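Local coordinates for manganese-containing pseudocatalase (PDB 2V8T) that catalyses the breakdown of hydrogen peroxide to water and oxygen at a site holding two manganese ions per subunit, at the interface of chains A and B and the interface of chains A and C. Sequence-based numbering; all coordinates share one arbitrary frame. Chains: chain A/B/C, Manganese-containing pseudocatalase.

Contact 1: the interface of chains A and B. Residues chain A 166-167, 213, 218; chain B 99-100, 279, 281.
A:Glu167, with CG beside its own backbone N (chi1 -68°) and the chain straight beyond it (chi2 -178°), runs alongside B:Pro99 and carries its carboxylate to B:Ala279 and B:Phe281. It follows directly on helix 144-166 of this manganese catalase and meets a neighbouring subunit of the deposited hexamer. OE1 of A:Glu167 lies 2.6 Å from the carbonyl O of B:Ala279, a separation two bare acceptors would hardly tolerate. Within the carboxyl group of A:Glu167 the CD–OE1 bond is longer than CD–OE2, which suggests, though the proton is not seen, that OE1 is a hydroxyl donating a hydrogen bond to that carbonyl. The B:Phe281 ring is turned nearly parallel to the carboxyl group, 7° between the planes, but shifted, with OE1 past the rim at CZ (3.5 Å) instead of over the ring centre. B:Pro99 is wedged among chain A side chains. The extended A:Ile213 meets it tip to tip, CD1 to CG at 3.7 Å, and A:Ile218 comes across at about a right angle, CD1 to CB at 3.8 Å. On the pyrrolidine's other flank A:Glu167 OE2 touches B:Pro99 CB at 3.4 Å. Nearby, the A:Tyr166 ring presents its edge at CE1 to CA of B:Ala100.

Contact 2: the interface of chains A and C. Residues chain A 2, 44, 47, 60, 64, 67-68, 241; chain C 4.
The N-terminal strand 2-4 forms an antiparallel beta bridge between subunits, A:Phe2 pairing with C:Arg4, and from it the arginine reaches into chain A towards helices 36-49 and 57-85. C:Arg4 is stretched out from CG to NE (chi2 175°, chi3 -175°), which carries its guanidinium to A:Ser47. NH1 and NH2 both donate to one oxygen, A:Ser47 OG, end-on and close to the guanidinium plane, at 3.0 and 2.9 Å. That hydroxyl donates in turn to A:Met44 O at 2.7 Å, so three bonds grip it and its acceptor side is turned to the arginine. The flat group is sandwiched: A:Phe2 CZ stands 3.7 Å above one face near the rim, its ring tilted 49°, and A:Ala64 CB lies against the opposite face. A:Tyr241 comes across the chain at about a right angle; its OH is 3.1 Å from C:Arg4 NE, a close polar contact well off the N–H direction. A leucine in place of C:Arg4 would probably strip A:Ser47 OG of both cross-chain donors and open a gap between A:Phe2 and A:Ala64. NH1 adds a weak bond to A:Ala64 O, the same carbonyl that takes the hydroxyl of A:Thr68 at 3.0 Å (OG1 to O).

Contact 3: the interface of chains A and C. Residues chain A 4; chain C 2, 44, 47-48, 64, 67-68, 241.
A:Arg4 donates hydrogen bonds into chain C from the end of its guanidinium: NH2 and NH1 converge on C:Ser47 OG at 2.9 and 3.0 Å, both close to the guanidinium plane though bent at the hydrogens. C:Ser47 holds OG between its backbone N and carbonyl carbon (chi1 77°), where it can turn its own hydrogen to C:Met44 O, 2.7 Å away. A weaker bond joins NH1 to C:Ala64 O, which also accepts from C:Thr68 OG1 one helical turn on.

A water takes another edge of the guanidinium. It bonds to NE (2.9 Å) and NH2 (3.0 Å) of A:Arg4, lying in plane, and reaches C:Tyr241 OH at 3.2 Å. The phenol is thus tied to the arginine through water, besides the close approach of its OH to NE. With polar partners along these edges, rotation of the guanidinium is restrained.

Packing fixes the faces and the methylenes. C:Ala64 CB covers one face and C:Phe2 CZ the other, each near the rim, while CE2 of C:Phe2 rests on A:Arg4 CG at 3.6 Å. C:Tyr241 stands almost upright to the guanidinium, 81° between planes, and C:Phe48 brushes NH2 with its edge atom CE1 at 3.8 Å.

The site seats the side chain of A:Arg4, sent out from strand 2-4, against helices 36-49 and 57-85 of chain C, which carry manganese ligands C:Glu36, C:Glu70 and C:His73, and is likely to help hold the two subunits together there.

Contact 1: the interface of chains A and B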
loop_
_atom_site.group_PDB
_atom_site.type_symbol
_atom_site.label_atom_id
_atom_site.label_comp_id
_atom_site.label_asym_id
_atom_site.label_seq_id
_atom_site.Cartn_x
_atom_site.Cartn_y
_atom_site.Cartn_z
ATOM N N TYR A 166 -6.480 -23.666 11.924
ATOM C CA TYR A 166 -7.022 -24.682 12.809
ATOM C C TYR A 166 -5.934 -25.337 13.629
ATOM O O TYR A 166 -6.073 -25.627 14.821
ATOM C CB TYR A 166 -7.780 -25.734 11.974
ATOM C CG TYR A 166 -8.390 -26.822 12.802
ATOM C CD1 TYR A 166 -7.674 -27.949 13.107
ATOM C CD2 TYR A 166 -9.723 -26.760 13.234
ATOM C CE1 TYR A 166 -8.232 -28.967 13.863
ATOM C CE2 TYR A 166 -10.295 -27.762 13.972
ATOM C CZ TYR A 166 -9.523 -28.870 14.298
ATOM O OH TYR A 166 -10.044 -29.928 15.040
ATOM N N GLU A 167 -4.797 -25.629 12.970
ATOM C CA GLU A 167 -3.668 -26.273 13.605
ATOM C C GLU A 167 -2.892 -25.381 14.575
ATOM O O GLU A 167 -2.019 -25.881 15.301
ATOM C CB GLU A 167 -2.734 -26.836 12.540
ATOM C CG GLU A 167 -3.368 -28.000 11.771
ATOM C CD GLU A 167 -2.403 -28.541 10.777
ATOM O OE1 GLU A 167 -1.979 -27.653 9.930
ATOM O OE2 GLU A 167 -2.036 -29.707 10.740
ATOM N N ILE A 213 -5.750 -34.123 2.186
ATOM C CA ILE A 213 -6.168 -34.466 3.536
ATOM C C ILE A 213 -7.679 -34.338 3.507
ATOM O O ILE A 213 -8.234 -33.384 2.937
ATOM C CB ILE A 213 -5.555 -33.557 4.616
ATOM C CG1 ILE A 213 -5.981 -34.032 5.999
ATOM C CG2 ILE A 213 -5.815 -32.040 4.362
ATOM C CD1 ILE A 213 -5.314 -33.286 7.163
ATOM N N ILE A 218 -10.637 -33.752 10.542
ATOM C CA ILE A 218 -10.814 -32.592 11.383
ATOM C C ILE A 218 -12.143 -32.859 12.148
ATOM O O ILE A 218 -13.200 -32.870 11.534
ATOM C CB ILE A 218 -10.948 -31.325 10.524
ATOM C CG1 ILE A 218 -9.718 -31.146 9.601
ATOM C CG2 ILE A 218 -11.196 -30.121 11.444
ATOM C CD1 ILE A 218 -8.378 -31.077 10.341
ATOM N N PRO B 99 -3.549 -33.168 12.662
ATOM C CA PRO B 99 -4.001 -31.761 12.704
ATOM C C PRO B 99 -4.864 -31.421 13.866
ATOM O O PRO B 99 -4.914 -30.231 14.249
ATOM C CB PRO B 99 -4.762 -31.553 11.406
ATOM C CG PRO B 99 -4.129 -32.497 10.537
ATOM C CD PRO B 99 -3.807 -33.781 11.363
ATOM N N ALA B 100 -5.583 -32.391 14.404
ATOM C CA ALA B 100 -6.443 -32.126 15.499
ATOM C C ALA B 100 -5.702 -31.838 16.812
ATOM O O ALA B 100 -6.292 -31.375 17.792
ATOM C CB ALA B 100 -7.441 -33.294 15.715
ATOM N N ALA B 279 2.171 -30.913 8.945
ATOM C CA ALA B 279 1.212 -29.921 9.402
ATOM C C ALA B 279 1.051 -28.767 8.417
ATOM O O ALA B 279 0.011 -28.102 8.359
ATOM C CB ALA B 279 1.595 -29.392 10.762
ATOM N N PHE B 281 1.326 -29.355 5.206
ATOM C CA PHE B 281 0.910 -29.995 3.968
ATOM C C PHE B 281 1.962 -29.787 2.851
ATOM O O PHE B 281 1.625 -29.633 1.690
ATOM C CB PHE B 281 -0.486 -29.574 3.517
ATOM C CG PHE B 281 -1.447 -29.424 4.662
ATOM C CD1 PHE B 281 -1.800 -30.524 5.413
ATOM C CD2 PHE B 281 -1.927 -28.180 5.075
ATOM C CE1 PHE B 281 -2.612 -30.412 6.537
ATOM C CE2 PHE B 281 -2.728 -28.069 6.200
ATOM C CZ PHE B 281 -3.074 -29.193 6.926
#

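Contact 2: the interface of chains A and C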
loop_
_atom_site.group_PDB
_atom_site.type_symbol
_atom_site.label_atom_id
_atom_site.label_comp_id
_atom_site.label_asym_id
_atom_site.label_seq_id
_atom_site.Cartn_x
_atom_site.Cartn_y
_atom_site.Cartn_z
ATOM N N PHE A 2 -30.281 -6.909 -1.304
ATOM C CA PHE A 2 -30.033 -7.893 -0.282
ATOM C C PHE A 2 -30.929 -7.692 0.924
ATOM O O PHE A 2 -31.396 -6.568 1.195
ATOM C CB PHE A 2 -28.549 -7.837 0.165
ATOM C CG PHE A 2 -27.613 -8.211 -0.954
ATOM C CD1 PHE A 2 -27.247 -7.301 -1.937
ATOM C CD2 PHE A 2 -27.156 -9.544 -1.067
ATOM C CE1 PHE A 2 -26.430 -7.698 -3.008
ATOM C CE2 PHE A 2 -26.332 -9.930 -2.092
ATOM C CZ PHE A 2 -25.990 -9.001 -3.073
ATOM N N MET A 44 -18.953 -11.559 -5.480
ATOM C CA MET A 44 -19.872 -10.436 -5.572
ATOM C C MET A 44 -19.602 -9.661 -6.848
ATOM O O MET A 44 -20.514 -9.399 -7.648
ATOM C CB MET A 44 -19.757 -9.554 -4.360
ATOM C CG MET A 44 -20.830 -8.613 -4.193
ATOM S SD MET A 44 -22.479 -9.323 -3.972
ATOM C CE MET A 44 -22.351 -9.884 -2.624
ATOM N N SER A 47 -20.393 -11.491 -9.967
ATOM C CA SER A 47 -21.815 -11.536 -10.208
ATOM C C SER A 47 -22.320 -10.218 -10.787
ATOM O O SER A 47 -23.158 -10.215 -11.705
ATOM C CB SER A 47 -22.583 -11.944 -8.959
ATOM O OG SER A 47 -22.737 -10.936 -7.973
ATOM N N TYR A 60 -24.429 -18.082 -13.703
ATOM C CA TYR A 60 -24.726 -16.824 -12.993
ATOM C C TYR A 60 -25.383 -17.128 -11.647
ATOM O O TYR A 60 -24.975 -16.570 -10.607
ATOM C CB TYR A 60 -25.614 -15.953 -13.853
ATOM C CG TYR A 60 -26.070 -14.703 -13.125
ATOM C CD1 TYR A 60 -25.164 -13.740 -12.694
ATOM C CD2 TYR A 60 -27.414 -14.491 -12.866
ATOM C CE1 TYR A 60 -25.584 -12.624 -12.012
ATOM C CE2 TYR A 60 -27.842 -13.372 -12.197
ATOM C CZ TYR A 60 -26.943 -12.413 -11.786
ATOM O OH TYR A 60 -27.328 -11.271 -11.129
ATOM N N ALA A 64 -23.747 -15.836 -8.149
ATOM C CA ALA A 64 -24.519 -14.872 -7.411
ATOM C C ALA A 64 -24.932 -15.422 -6.042
ATOM O O ALA A 64 -24.966 -14.693 -5.038
ATOM C CB ALA A 64 -25.736 -14.424 -8.206
ATOM N N ALA A 67 -21.856 -15.971 -3.666
ATOM C CA ALA A 67 -21.480 -14.671 -3.129
ATOM C C ALA A 67 -22.313 -14.351 -1.878
ATOM O O ALA A 67 -21.818 -13.817 -0.884
ATOM C CB ALA A 67 -21.696 -13.580 -4.162
ATOM N N THR A 68 -23.630 -14.603 -1.971
ATOM C CA THR A 68 -24.524 -14.304 -0.854
ATOM C C THR A 68 -24.165 -15.124 0.377
ATOM O O THR A 68 -24.180 -14.635 1.496
ATOM C CB THR A 68 -25.979 -14.514 -1.273
ATOM O OG1 THR A 68 -26.201 -13.806 -2.481
ATOM C CG2 THR A 68 -26.933 -14.009 -0.210
ATOM N N TYR A 241 -32.550 -17.455 -8.471
ATOM C CA TYR A 241 -31.478 -18.438 -8.503
ATOM C C TYR A 241 -31.987 -19.852 -8.299
ATOM O O TYR A 241 -31.433 -20.650 -7.554
ATOM C CB TYR A 241 -30.318 -18.099 -7.518
ATOM C CG TYR A 241 -29.963 -16.639 -7.532
ATOM C CD1 TYR A 241 -29.676 -15.933 -8.702
ATOM C CD2 TYR A 241 -30.026 -15.896 -6.367
ATOM C CE1 TYR A 241 -29.433 -14.566 -8.700
ATOM C CE2 TYR A 241 -29.786 -14.528 -6.357
ATOM C CZ TYR A 241 -29.507 -13.856 -7.538
ATOM O OH TYR A 241 -29.274 -12.495 -7.479
ATOM N N ARG C 4 -30.446 -12.679 -1.145
ATOM C CA ARG C 4 -30.268 -11.839 -2.322
ATOM C C ARG C 4 -31.542 -11.872 -3.173
ATOM O O ARG C 4 -32.129 -12.932 -3.366
ATOM C CB ARG C 4 -29.056 -12.319 -3.127
ATOM C CG ARG C 4 -28.704 -11.451 -4.322
ATOM C CD ARG C 4 -27.407 -11.965 -4.950
ATOM N NE ARG C 4 -26.994 -11.074 -6.021
ATOM C CZ ARG C 4 -25.735 -10.949 -6.425
ATOM N NH1 ARG C 4 -24.760 -11.662 -5.879
ATOM N NH2 ARG C 4 -25.425 -10.055 -7.352
#

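Contact 3: the interface of chains A and C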
loop_
_atom_site.group_PDB
_atom_site.type_symbol
_atom_site.label_atom_id
_atom_site.label_comp_id
_atom_site.label_asym_id
_atom_site.label_seq_id
_atom_site.Cartn_x
_atom_site.Cartn_y
_atom_site.Cartn_z
ATOM N N ARG A 4 -31.234 -9.119 5.225
ATOM C CA ARG A 4 -30.432 -9.620 6.341
ATOM C C ARG A 4 -31.329 -10.365 7.345
ATOM O O ARG A 4 -32.446 -9.930 7.639
ATOM C CB ARG A 4 -29.735 -8.459 7.023
ATOM C CG ARG A 4 -28.758 -8.850 8.101
ATOM C CD ARG A 4 -28.022 -7.633 8.626
ATOM N NE ARG A 4 -27.013 -8.002 9.599
ATOM C CZ ARG A 4 -25.907 -7.292 9.808
ATOM N NH1 ARG A 4 -25.668 -6.167 9.173
ATOM N NH2 ARG A 4 -24.992 -7.757 10.673
ATOM N N PHE C 2 -27.546 -13.538 5.116
ATOM C CA PHE C 2 -28.102 -12.666 4.124
ATOM C C PHE C 2 -28.837 -13.437 3.043
ATOM O O PHE C 2 -28.522 -14.616 2.773
ATOM C CB PHE C 2 -26.984 -11.798 3.493
ATOM C CG PHE C 2 -26.360 -10.873 4.505
ATOM C CD1 PHE C 2 -25.364 -11.315 5.372
ATOM C CD2 PHE C 2 -26.803 -9.550 4.611
ATOM C CE1 PHE C 2 -24.844 -10.446 6.348
ATOM C CE2 PHE C 2 -26.270 -8.688 5.552
ATOM C CZ PHE C 2 -25.315 -9.142 6.435
ATOM N N MET C 44 -21.180 -2.543 8.048
ATOM C CA MET C 44 -21.192 -3.987 8.206
ATOM C C MET C 44 -20.338 -4.398 9.408
ATOM O O MET C 44 -20.783 -5.144 10.275
ATOM C CB MET C 44 -20.719 -4.676 6.932
ATOM C CG MET C 44 -20.984 -6.107 6.865
ATOM S SD MET C 44 -22.709 -6.608 6.956
ATOM C CE MET C 44 -23.223 -6.143 5.501
ATOM N N SER C 47 -21.728 -3.351 12.656
ATOM C CA SER C 47 -22.825 -4.206 13.060
ATOM C C SER C 47 -22.331 -5.514 13.630
ATOM O O SER C 47 -22.883 -6.020 14.631
ATOM C CB SER C 47 -23.828 -4.422 11.910
ATOM O OG SER C 47 -23.406 -5.342 10.927
ATOM N N PHE C 48 -21.296 -6.124 13.042
ATOM C CA PHE C 48 -20.735 -7.350 13.595
ATOM C C PHE C 48 -20.227 -7.104 15.007
ATOM O O PHE C 48 -20.425 -7.900 15.941
ATOM C CB PHE C 48 -19.595 -7.873 12.727
ATOM C CG PHE C 48 -19.955 -8.236 11.306
ATOM C CD1 PHE C 48 -21.257 -8.497 10.877
ATOM C CD2 PHE C 48 -18.919 -8.314 10.350
ATOM C CE1 PHE C 48 -21.530 -8.852 9.570
ATOM C CE2 PHE C 48 -19.201 -8.719 9.051
ATOM C CZ PHE C 48 -20.502 -8.978 8.664
ATOM N N ALA C 64 -27.239 -2.218 11.472
ATOM C CA ALA C 64 -27.339 -3.474 10.767
ATOM C C ALA C 64 -28.146 -3.337 9.463
ATOM O O ALA C 64 -27.845 -3.967 8.451
ATOM C CB ALA C 64 -27.918 -4.529 11.667
ATOM N N ALA C 67 -26.364 -1.019 6.799
ATOM C CA ALA C 67 -25.319 -1.846 6.161
ATOM C C ALA C 67 -25.910 -2.675 5.029
ATOM O O ALA C 67 -25.307 -2.820 3.959
ATOM C CB ALA C 67 -24.704 -2.779 7.203
ATOM N N THR C 68 -27.070 -3.267 5.272
ATOM C CA THR C 68 -27.707 -4.125 4.277
ATOM C C THR C 68 -28.133 -3.321 3.051
ATOM O O THR C 68 -27.975 -3.773 1.918
ATOM C CB THR C 68 -28.883 -4.876 4.911
ATOM O OG1 THR C 68 -28.431 -5.533 6.087
ATOM C CG2 THR C 68 -29.460 -5.907 3.957
ATOM N N TYR C 241 -34.880 -6.521 12.957
ATOM C CA TYR C 241 -34.588 -5.093 12.952
ATOM C C TYR C 241 -35.880 -4.264 12.881
ATOM O O TYR C 241 -35.994 -3.302 12.125
ATOM C CB TYR C 241 -33.592 -4.694 11.857
ATOM C CG TYR C 241 -32.456 -5.651 11.730
ATOM C CD1 TYR C 241 -31.634 -5.935 12.816
ATOM C CD2 TYR C 241 -32.221 -6.381 10.571
ATOM C CE1 TYR C 241 -30.617 -6.865 12.735
ATOM C CE2 TYR C 241 -31.223 -7.324 10.487
ATOM C CZ TYR C 241 -30.415 -7.580 11.560
ATOM O OH TYR C 241 -29.418 -8.529 11.433
HETATM O O HOH W 1 -26.618 -10.029 11.643
#

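Contact 2 and contact 3 are twins about the two-fold axis relating chains A and C, their C-alpha centres about 16 Å apart. In each, strand 2-4 supplies the arginine from one subunit and the phenylalanine from the other, so the two strands exchange arms reciprocally. Contact 1 shares no residue with them; its centre lies about 31 Å from contact 2 and 33 Å from contact 3, and it uses the end of helix 144-166 and later loops. Chain A therefore holds two neighbours through separate surfaces, one of them not an exact two-fold, which is consistent with the six-subunit assembly deposited.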